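Local coordinates for metallo-carboxypeptidase (Pseudomonas aeruginosa, PDB 4A39), which is a zinc-dependent carboxypeptidase of the peptidase M14 family, probably trimming residues from the C terminus of peptides or proteins, and a model for mammalian cytosolic carboxypeptidases, at residues A[21-25]-A[51-55]; A[47-51]-A[228-232]; A[233-239]-A[250-254]. One frame throughout, in Å; residues are numbered along the deposited sequence.

Contact 1 (A[21-25]-A[51-55]); sequences DSGNI and WFHFK
Segment 21-25, a loop ahead of strand 26-29, crosses the start of strand 53-57 almost perpendicularly, the end-to-end directions lying 94° apart. The two backbones form a single antiparallel bridge, a hydrogen-bonded pair between N24 and H53 (CA-CA 5.0 Å): N24 N donates to H53 O at 2.9 Å and H53 N to N24 O at 3.0 Å. Both residues are extended, with phi/psi of -159/111 for N24 and -167/116 for H53. CA-H...O contacts flank the pair, G23 CA to H53 O at 3.5 Å and F52 CA to N24 O at 3.4 Å.

Before the bridge, S22 takes positive phi (70/11), and side chains of the second segment bind it twice. W51 NE1 donates to S22 O (2.9 Å, 172°), and H53 ND1 to S22 OG (2.9 Å); S22 OG in turn donates to D21 O over a very short 2.5 Å. Both aromatic donors have chi1 t. N24, also t, sends its amide outside the pair, to R41 N and G228 O.

Beyond the bridge the contact is apolar: I25 CG2 lies 3.6 Å from F54 CB, and I25 CD1 lies 4.3 Å from F52 CB, both phenylalanines having chi1 p.

This isolated beta bridge belongs to the N-terminal beta domain of a cytosolic carboxypeptidase. Its chemistry divides along the chain, hydrogen bonds gathering round S22 and the N24-H53 bridge, and apolar contact following at I25.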
loop_
_atom_site.group_PDB
_atom_site.type_symbol
_atom_site.label_atom_id
_atom_site.label_comp_id
_atom_site.label_asym_id
_atom_site.label_seq_id
_atom_site.Cartn_x
_atom_site.Cartn_y
_atom_site.Cartn_z
ATOM N N ASP A 21 17.512 -1.779 -1.894
ATOM C CA ASP A 21 16.135 -1.501 -2.301
ATOM C C ASP A 21 15.238 -1.117 -1.119
ATOM O O ASP A 21 15.062 -1.902 -0.189
ATOM C CB ASP A 21 15.566 -2.737 -3.003
ATOM C CG ASP A 21 14.212 -2.485 -3.639
ATOM O OD1 ASP A 21 13.377 -1.795 -3.021
ATOM O OD2 ASP A 21 13.980 -2.997 -4.756
ATOM N N SER A 22 14.676 0.092 -1.181
ATOM C CA SER A 22 13.780 0.653 -0.159
ATOM C C SER A 22 14.462 0.997 1.156
ATOM O O SER A 22 13.802 1.286 2.156
ATOM C CB SER A 22 12.584 -0.278 0.113
ATOM O OG SER A 22 12.924 -1.374 0.944
ATOM N N GLY A 23 15.789 0.972 1.159
ATOM C CA GLY A 23 16.507 1.310 2.372
ATOM C C GLY A 23 16.350 2.778 2.735
ATOM O O GLY A 23 16.273 3.643 1.861
ATOM N N ASN A 24 16.281 3.059 4.030
ATOM C CA ASN A 24 16.173 4.434 4.509
ATOM C C ASN A 24 16.611 4.582 5.957
ATOM O O ASN A 24 15.953 4.087 6.880
ATOM C CB ASN A 24 14.740 4.969 4.378
ATOM C CG ASN A 24 14.619 6.422 4.829
ATOM O OD1 ASN A 24 15.217 6.823 5.828
ATOM N ND2 ASN A 24 13.835 7.211 4.102
ATOM N N ILE A 25 17.736 5.265 6.146
ATOM C CA ILE A 25 18.262 5.547 7.476
ATOM C C ILE A 25 19.577 6.309 7.365
ATOM O O ILE A 25 20.293 6.195 6.367
ATOM C CB ILE A 25 18.516 4.251 8.297
ATOM C CG1 ILE A 25 18.379 4.548 9.794
ATOM C CG2 ILE A 25 19.916 3.716 8.041
ATOM C CD1 ILE A 25 16.961 4.836 10.223
ATOM N N TRP A 51 8.843 6.407 6.729
ATOM C CA TRP A 51 9.323 5.070 6.393
ATOM C C TRP A 51 10.820 4.940 6.663
ATOM O O TRP A 51 11.593 5.849 6.370
ATOM C CB TRP A 51 9.036 4.757 4.911
ATOM C CG TRP A 51 9.787 3.559 4.381
ATOM C CD1 TRP A 51 11.027 3.557 3.801
ATOM C CD2 TRP A 51 9.374 2.187 4.447
ATOM N NE1 TRP A 51 11.410 2.269 3.507
ATOM C CE2 TRP A 51 10.416 1.408 3.895
ATOM C CE3 TRP A 51 8.225 1.538 4.925
ATOM C CZ2 TRP A 51 10.344 0.011 3.806
ATOM C CZ3 TRP A 51 8.154 0.146 4.838
ATOM C CH2 TRP A 51 9.209 -0.599 4.282
ATOM N N PHE A 52 11.212 3.817 7.255
ATOM C CA PHE A 52 12.617 3.538 7.536
ATOM C C PHE A 52 12.838 2.059 7.256
ATOM O O PHE A 52 11.899 1.267 7.303
ATOM C CB PHE A 52 12.972 3.879 8.996
ATOM C CG PHE A 52 12.212 3.080 10.024
ATOM C CD1 PHE A 52 12.669 1.834 10.443
ATOM C CD2 PHE A 52 11.048 3.591 10.589
ATOM C CE1 PHE A 52 11.977 1.107 11.414
ATOM C CE2 PHE A 52 10.346 2.878 11.558
ATOM C CZ PHE A 52 10.812 1.629 11.973
ATOM N N HIS A 53 14.077 1.701 6.941
ATOM C CA HIS A 53 14.433 0.320 6.637
ATOM C C HIS A 53 15.954 0.234 6.646
ATOM O O HIS A 53 16.623 0.870 5.835
ATOM C CB HIS A 53 13.881 -0.059 5.253
ATOM C CG HIS A 53 14.138 -1.480 4.854
ATOM N ND1 HIS A 53 13.858 -1.955 3.590
ATOM C CD2 HIS A 53 14.647 -2.529 5.545
ATOM C CE1 HIS A 53 14.183 -3.233 3.518
ATOM N NE2 HIS A 53 14.664 -3.607 4.691
ATOM N N PHE A 54 16.504 -0.544 7.571
ATOM C CA PHE A 54 17.949 -0.687 7.661
ATOM C C PHE A 54 18.376 -2.055 8.161
ATOM O O PHE A 54 17.578 -2.805 8.728
ATOM C CB PHE A 54 18.559 0.394 8.571
ATOM C CG PHE A 54 18.034 0.382 9.983
ATOM C CD1 PHE A 54 16.881 1.086 10.317
ATOM C CD2 PHE A 54 18.701 -0.329 10.983
ATOM C CE1 PHE A 54 16.399 1.087 11.629
ATOM C CE2 PHE A 54 18.226 -0.334 12.297
ATOM C CZ PHE A 54 17.072 0.377 12.619
ATOM N N LYS A 55 19.646 -2.376 7.938
ATOM C CA LYS A 55 20.203 -3.651 8.368
ATOM C C LYS A 55 21.310 -3.423 9.391
ATOM O O LYS A 55 22.083 -2.469 9.286
ATOM C CB LYS A 55 20.780 -4.420 7.173
ATOM C CG LYS A 55 19.754 -4.863 6.143
ATOM C CD LYS A 55 20.399 -5.763 5.096
ATOM C CE LYS A 55 19.425 -6.116 3.986
ATOM N NZ LYS A 55 20.052 -6.997 2.958
#

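Contact 2 (A[47-51]-A[228-232]). With GEM ((2-guanidinoethylmercapto)succinic acid), chain D.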
loop_
_atom_site.group_PDB
_atom_site.type_symbol
_atom_site.label_atom_id
_atom_site.label_comp_id
_atom_site.label_asym_id
_atom_site.label_seq_id
_atom_site.Cartn_x
_atom_site.Cartn_y
_atom_site.Cartn_z
ATOM N N GLN A 47 10.135 17.105 1.616
ATOM C CA GLN A 47 10.423 17.096 3.050
ATOM C C GLN A 47 9.880 15.905 3.829
ATOM O O GLN A 47 10.298 15.660 4.962
ATOM C CB GLN A 47 9.888 18.381 3.697
ATOM C CG GLN A 47 8.374 18.531 3.592
ATOM C CD GLN A 47 7.753 19.104 4.849
ATOM O OE1 GLN A 47 8.037 20.240 5.239
ATOM N NE2 GLN A 47 6.902 18.315 5.498
ATOM N N HIS A 48 8.955 15.165 3.227
ATOM C CA HIS A 48 8.334 14.026 3.899
ATOM C C HIS A 48 9.251 12.895 4.324
ATOM O O HIS A 48 10.250 12.603 3.680
ATOM C CB HIS A 48 7.264 13.378 3.013
ATOM C CG HIS A 48 6.310 14.341 2.390
ATOM N ND1 HIS A 48 6.595 15.025 1.227
ATOM C CD2 HIS A 48 5.060 14.716 2.753
ATOM C CE1 HIS A 48 5.561 15.780 0.900
ATOM N NE2 HIS A 48 4.617 15.611 1.809
ATOM N N PHE A 49 8.873 12.250 5.421
ATOM C CA PHE A 49 9.565 11.070 5.905
ATOM C C PHE A 49 8.802 10.421 7.040
ATOM O O PHE A 49 8.063 11.084 7.772
ATOM C CB PHE A 49 11.022 11.350 6.325
ATOM C CG PHE A 49 11.181 12.148 7.596
ATOM C CD1 PHE A 49 11.256 11.510 8.832
ATOM C CD2 PHE A 49 11.346 13.526 7.550
ATOM C CE1 PHE A 49 11.503 12.234 10.000
ATOM C CE2 PHE A 49 11.593 14.259 8.707
ATOM C CZ PHE A 49 11.674 13.614 9.936
ATOM N N GLN A 50 8.956 9.105 7.132
ATOM C CA GLN A 50 8.340 8.291 8.175
ATOM C C GLN A 50 8.847 6.866 7.979
ATOM O O GLN A 50 9.233 6.203 8.938
ATOM C CB GLN A 50 6.812 8.314 8.082
ATOM C CG GLN A 50 6.131 7.637 9.275
ATOM C CD GLN A 50 5.460 8.619 10.225
ATOM O OE1 GLN A 50 5.677 9.830 10.152
ATOM N NE2 GLN A 50 4.641 8.092 11.131
ATOM N N TRP A 51 8.843 6.407 6.729
ATOM C CA TRP A 51 9.323 5.070 6.393
ATOM C C TRP A 51 10.820 4.940 6.663
ATOM O O TRP A 51 11.593 5.849 6.370
ATOM C CB TRP A 51 9.036 4.757 4.911
ATOM C CG TRP A 51 9.787 3.559 4.381
ATOM C CD1 TRP A 51 11.027 3.557 3.801
ATOM C CD2 TRP A 51 9.374 2.187 4.447
ATOM N NE1 TRP A 51 11.410 2.269 3.507
ATOM C CE2 TRP A 51 10.416 1.408 3.895
ATOM C CE3 TRP A 51 8.225 1.538 4.925
ATOM C CZ2 TRP A 51 10.344 0.011 3.806
ATOM C CZ3 TRP A 51 8.154 0.146 4.838
ATOM C CH2 TRP A 51 9.209 -0.599 4.282
ATOM N N GLY A 228 13.370 4.169 -1.057
ATOM C CA GLY A 228 12.987 4.232 0.341
ATOM C C GLY A 228 12.245 5.500 0.724
ATOM O O GLY A 228 12.334 5.948 1.865
ATOM N N ASN A 229 11.524 6.077 -0.234
ATOM C CA ASN A 229 10.732 7.285 -0.009
ATOM C C ASN A 229 9.467 6.895 0.746
ATOM O O ASN A 229 9.117 5.717 0.818
ATOM C CB ASN A 229 10.273 7.901 -1.337
ATOM C CG ASN A 229 11.242 8.922 -1.905
ATOM O OD1 ASN A 229 10.935 9.570 -2.914
ATOM N ND2 ASN A 229 12.400 9.078 -1.278
ATOM N N LEU A 230 8.767 7.895 1.270
ATOM C CA LEU A 230 7.516 7.664 1.981
ATOM C C LEU A 230 6.320 8.127 1.164
ATOM O O LEU A 230 5.379 7.370 0.911
ATOM C CB LEU A 230 7.480 8.447 3.304
ATOM C CG LEU A 230 6.054 8.664 3.845
ATOM C CD1 LEU A 230 5.511 7.351 4.408
ATOM C CD2 LEU A 230 6.047 9.745 4.914
ATOM N N ARG A 231 6.402 9.377 0.720
ATOM C CA ARG A 231 5.294 10.046 0.060
ATOM C C ARG A 231 5.325 10.416 -1.418
ATOM O O ARG A 231 4.307 10.303 -2.109
ATOM C CB ARG A 231 5.028 11.325 0.854
ATOM C CG ARG A 231 3.732 12.027 0.555
ATOM C CD ARG A 231 2.599 11.332 1.256
ATOM N NE ARG A 231 1.327 11.946 0.912
ATOM C CZ ARG A 231 0.143 11.464 1.266
ATOM N NH1 ARG A 231 0.060 10.350 1.989
ATOM N NH2 ARG A 231 -0.960 12.087 0.875
ATOM N N THR A 232 6.476 10.864 -1.900
ATOM C CA THR A 232 6.569 11.349 -3.273
ATOM C C THR A 232 7.327 10.518 -4.299
ATOM O O THR A 232 8.073 9.605 -3.950
ATOM C CB THR A 232 7.170 12.768 -3.272
ATOM O OG1 THR A 232 8.465 12.746 -2.651
ATOM C CG2 THR A 232 6.267 13.724 -2.500
HETATM C C8 GEM D . -4.980 9.545 1.500
HETATM S S7 GEM D . -5.618 8.339 0.281
HETATM C C6 GEM D . -7.409 8.704 0.355
HETATM C C5 GEM D . -7.898 9.228 1.708
HETATM N N3 GEM D . -7.418 10.599 1.934
HETATM C C1 GEM D . -8.297 11.597 2.004
HETATM N N4 GEM D . -9.594 11.342 1.855
HETATM N N2 GEM D . -7.888 12.845 2.209
HETATM C C9 GEM D . -3.961 10.497 0.869
HETATM O O14 GEM D . -3.776 10.415 -0.367
HETATM O O15 GEM D . -3.385 11.291 1.640
HETATM C C10 GEM D . -4.375 8.832 2.711
HETATM C C11 GEM D . -3.181 7.956 2.320
HETATM O O12 GEM D . -3.194 6.764 2.698
HETATM O O13 GEM D . -2.270 8.505 1.666
#
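No hydrogen bond joins these two buried segments, although between them they connect the N-terminal beta domain to the zinc carboxypeptidase domain. The interface is instead made by a CH-pi contact and by aliphatic packing. The H48 imidazole covers the aliphatic part of R231: R231 CG is 3.8 Å from the ring centroid and only 14° off the ring normal, while R231 CB lies 3.6 Å from H48 CG.

L230 has the most surface covered here. L230 CD2 reaches F49 C at 3.5 Å and Q50 CB at 3.6 Å, and L230 CB lies 4.3 Å from W51 CB. At the far end, G228, with positive phi (69°), completes the Schellman motif that ends helix 222-226; its carbonyl O sits near the plane of the indole, 3.3 Å from W51 CD1.

Polar links between the domains run through neighbours: D43 accepts the backbone N atoms of L230, R231 and T232, and N24 ND2 binds G228 O.

R231 is a ligand-pocket residue, and its guanidinium leads away from H48 into the active site, where NE pairs with D238. The two terminal nitrogens hold different carboxylates of the inhibitor: R231 NH1 donates to GEM O13 at 3.0 Å, and R231 NH2 to GEM O15 at 2.7 Å.

Contact 3 (A[233-239]-A[250-254])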
loop_
_atom_site.group_PDB
_atom_site.type_symbol
_atom_site.label_atom_id
_atom_site.label_comp_id
_atom_site.label_asym_id
_atom_site.label_seq_id
_atom_site.Cartn_x
_atom_site.Cartn_y
_atom_site.Cartn_z
ATOM N N ASN A 233 7.112 10.837 -5.575
ATOM C CA ASN A 233 7.819 10.146 -6.642
ATOM C C ASN A 233 9.173 10.840 -6.764
ATOM O O ASN A 233 9.483 11.726 -5.962
ATOM C CB ASN A 233 7.021 10.165 -7.968
ATOM C CG ASN A 233 7.011 11.525 -8.672
ATOM O OD1 ASN A 233 7.403 12.547 -8.119
ATOM N ND2 ASN A 233 6.529 11.527 -9.916
ATOM N N ALA A 234 9.978 10.440 -7.741
ATOM C CA ALA A 234 11.315 11.009 -7.899
ATOM C C ALA A 234 11.363 12.521 -8.053
ATOM O O ALA A 234 12.296 13.156 -7.561
ATOM C CB ALA A 234 12.034 10.343 -9.078
ATOM N N ALA A 235 10.370 13.099 -8.724
ATOM C CA ALA A 235 10.338 14.545 -8.939
ATOM C C ALA A 235 9.822 15.322 -7.729
ATOM O O ALA A 235 9.754 16.552 -7.759
ATOM C CB ALA A 235 9.487 14.875 -10.174
ATOM N N GLY A 236 9.461 14.608 -6.667
ATOM C CA GLY A 236 8.962 15.264 -5.470
ATOM C C GLY A 236 7.470 15.547 -5.461
ATOM O O GLY A 236 6.992 16.339 -4.648
ATOM N N GLN A 237 6.733 14.895 -6.357
ATOM C CA GLN A 237 5.288 15.081 -6.453
ATOM C C GLN A 237 4.505 14.006 -5.700
ATOM O O GLN A 237 4.843 12.827 -5.771
ATOM C CB GLN A 237 4.870 15.069 -7.932
ATOM C CG GLN A 237 3.365 15.122 -8.188
ATOM C CD GLN A 237 2.733 16.402 -7.686
ATOM O OE1 GLN A 237 3.255 17.493 -7.920
ATOM N NE2 GLN A 237 1.601 16.280 -7.000
ATOM N N ASP A 238 3.483 14.426 -4.954
ATOM C CA ASP A 238 2.612 13.491 -4.240
ATOM C C ASP A 238 1.667 13.023 -5.345
ATOM O O ASP A 238 0.801 13.782 -5.782
ATOM C CB ASP A 238 1.807 14.218 -3.154
ATOM C CG ASP A 238 0.899 13.281 -2.359
ATOM O OD1 ASP A 238 0.491 12.230 -2.896
ATOM O OD2 ASP A 238 0.579 13.606 -1.195
ATOM N N LEU A 239 1.835 11.787 -5.804
ATOM C CA LEU A 239 1.005 11.277 -6.888
ATOM C C LEU A 239 -0.490 11.317 -6.601
ATOM O O LEU A 239 -1.294 11.495 -7.520
ATOM C CB LEU A 239 1.432 9.853 -7.265
ATOM C CG LEU A 239 2.818 9.717 -7.905
ATOM C CD1 LEU A 239 3.033 8.270 -8.333
ATOM C CD2 LEU A 239 2.931 10.637 -9.112
ATOM N N ARG A 250 6.173 15.580 -14.806
ATOM C CA ARG A 250 6.268 15.515 -13.348
ATOM C C ARG A 250 5.572 14.317 -12.694
ATOM O O ARG A 250 6.044 13.806 -11.677
ATOM C CB ARG A 250 5.733 16.816 -12.749
ATOM C CG ARG A 250 5.911 16.933 -11.245
ATOM C CD ARG A 250 5.319 18.235 -10.725
ATOM N NE ARG A 250 5.496 18.374 -9.280
ATOM C CZ ARG A 250 6.671 18.541 -8.678
ATOM N NH1 ARG A 250 7.788 18.596 -9.392
ATOM N NH2 ARG A 250 6.732 18.645 -7.354
ATOM N N SER A 251 4.459 13.873 -13.271
ATOM C CA SER A 251 3.731 12.735 -12.712
ATOM C C SER A 251 3.360 11.725 -13.791
ATOM O O SER A 251 2.197 11.341 -13.924
ATOM C CB SER A 251 2.471 13.223 -11.988
ATOM O OG SER A 251 1.753 14.179 -12.757
ATOM N N PRO A 252 4.360 11.257 -14.558
ATOM C CA PRO A 252 4.129 10.289 -15.635
ATOM C C PRO A 252 3.389 9.029 -15.203
ATOM O O PRO A 252 2.665 8.420 -15.993
ATOM C CB PRO A 252 5.541 9.996 -16.144
ATOM C CG PRO A 252 6.388 10.192 -14.913
ATOM C CD PRO A 252 5.804 11.445 -14.326
ATOM N N GLU A 253 3.583 8.638 -13.948
ATOM C CA GLU A 253 2.932 7.449 -13.417
ATOM C C GLU A 253 1.411 7.606 -13.455
ATOM O O GLU A 253 0.688 6.686 -13.836
ATOM C CB GLU A 253 3.399 7.200 -11.981
ATOM C CG GLU A 253 4.901 6.951 -11.856
ATOM C CD GLU A 253 5.727 8.215 -11.627
ATOM O OE1 GLU A 253 5.184 9.343 -11.701
ATOM O OE2 GLU A 253 6.940 8.073 -11.371
ATOM N N VAL A 254 0.931 8.780 -13.063
ATOM C CA VAL A 254 -0.503 9.053 -13.052
ATOM C C VAL A 254 -1.008 9.376 -14.458
ATOM O O VAL A 254 -2.109 8.972 -14.839
ATOM C CB VAL A 254 -0.823 10.216 -12.083
ATOM C CG1 VAL A 254 -2.264 10.678 -12.260
ATOM C CG2 VAL A 254 -0.599 9.748 -10.645
HETATM O O HOH W 1 9.134 9.054 -10.145
#
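R250 contributes the largest covered surface, 108 Å², followed by L239 with 72 Å² and Q237 with 47 Å². The arginine runs out extended, chi1 to chi3 all t, and then bends at chi4 (68°) over the loop 233-239. R250 NE donates to Q237 OE1 (2.8 Å, 154°), and Q237 CB lies over a face of the guanidinium. Q237, with chi1 t and chi2 p, uses the other end of its amide locally, Q237 NE2 donating to D238 O at 2.9 Å.

The loop that R250 covers is ordered by N233. A type I turn runs from N233 to G236, closed by G236 N to N233 O (3.0 Å), and N233 N donates to Q237 O, also at 3.0 Å. N233 OD1 accepts Q237 N at 3.0 Å and, weakly, A235 N at 3.1 Å. N233 ND2 faces the other segment and donates to R250 O (2.9 Å, 166°) and to E253 OE1 (3.1 Å, 159°). A water adds an indirect link, its O 2.9 Å from A234 N and 2.7 Å from E253 OE2.

L239 meets the first turn of helix 252-264. L239 CB is 3.9 Å from V254 CG2, and L239 CD2 is 3.9 Å from S251 CB; S251 is the N-cap residue, whose OG binds S247 N and makes no capping bond.

Between Q237 and L239, D238 turns away from this contact towards H180, a zinc ligand, and R231. The ordered loop thus forms part of the second shell of an M14 zinc site, leading directly into the ligand-pocket residues N240 and R241.

Overall arrangement
From the N terminus, contact 1 closes a loop within the beta domain, the 25 residues from 26 to 50 lying between its segments. W51 belongs to both contact 1 and contact 2, so the second closure opens where the first ends; 176 residues then intervene before 228-232, and this long-range contact ties the N-terminal domain to the catalytic one. The N24 ND2 to G228 O link also brings the two together. Contact 3 follows in series, closing a 10-residue excursion ahead of helix 252-264. It nests in neither of the others, meeting contact 2 through the R231-D238 salt bridge and lying about 12 Å (nearest atoms) from contact 1.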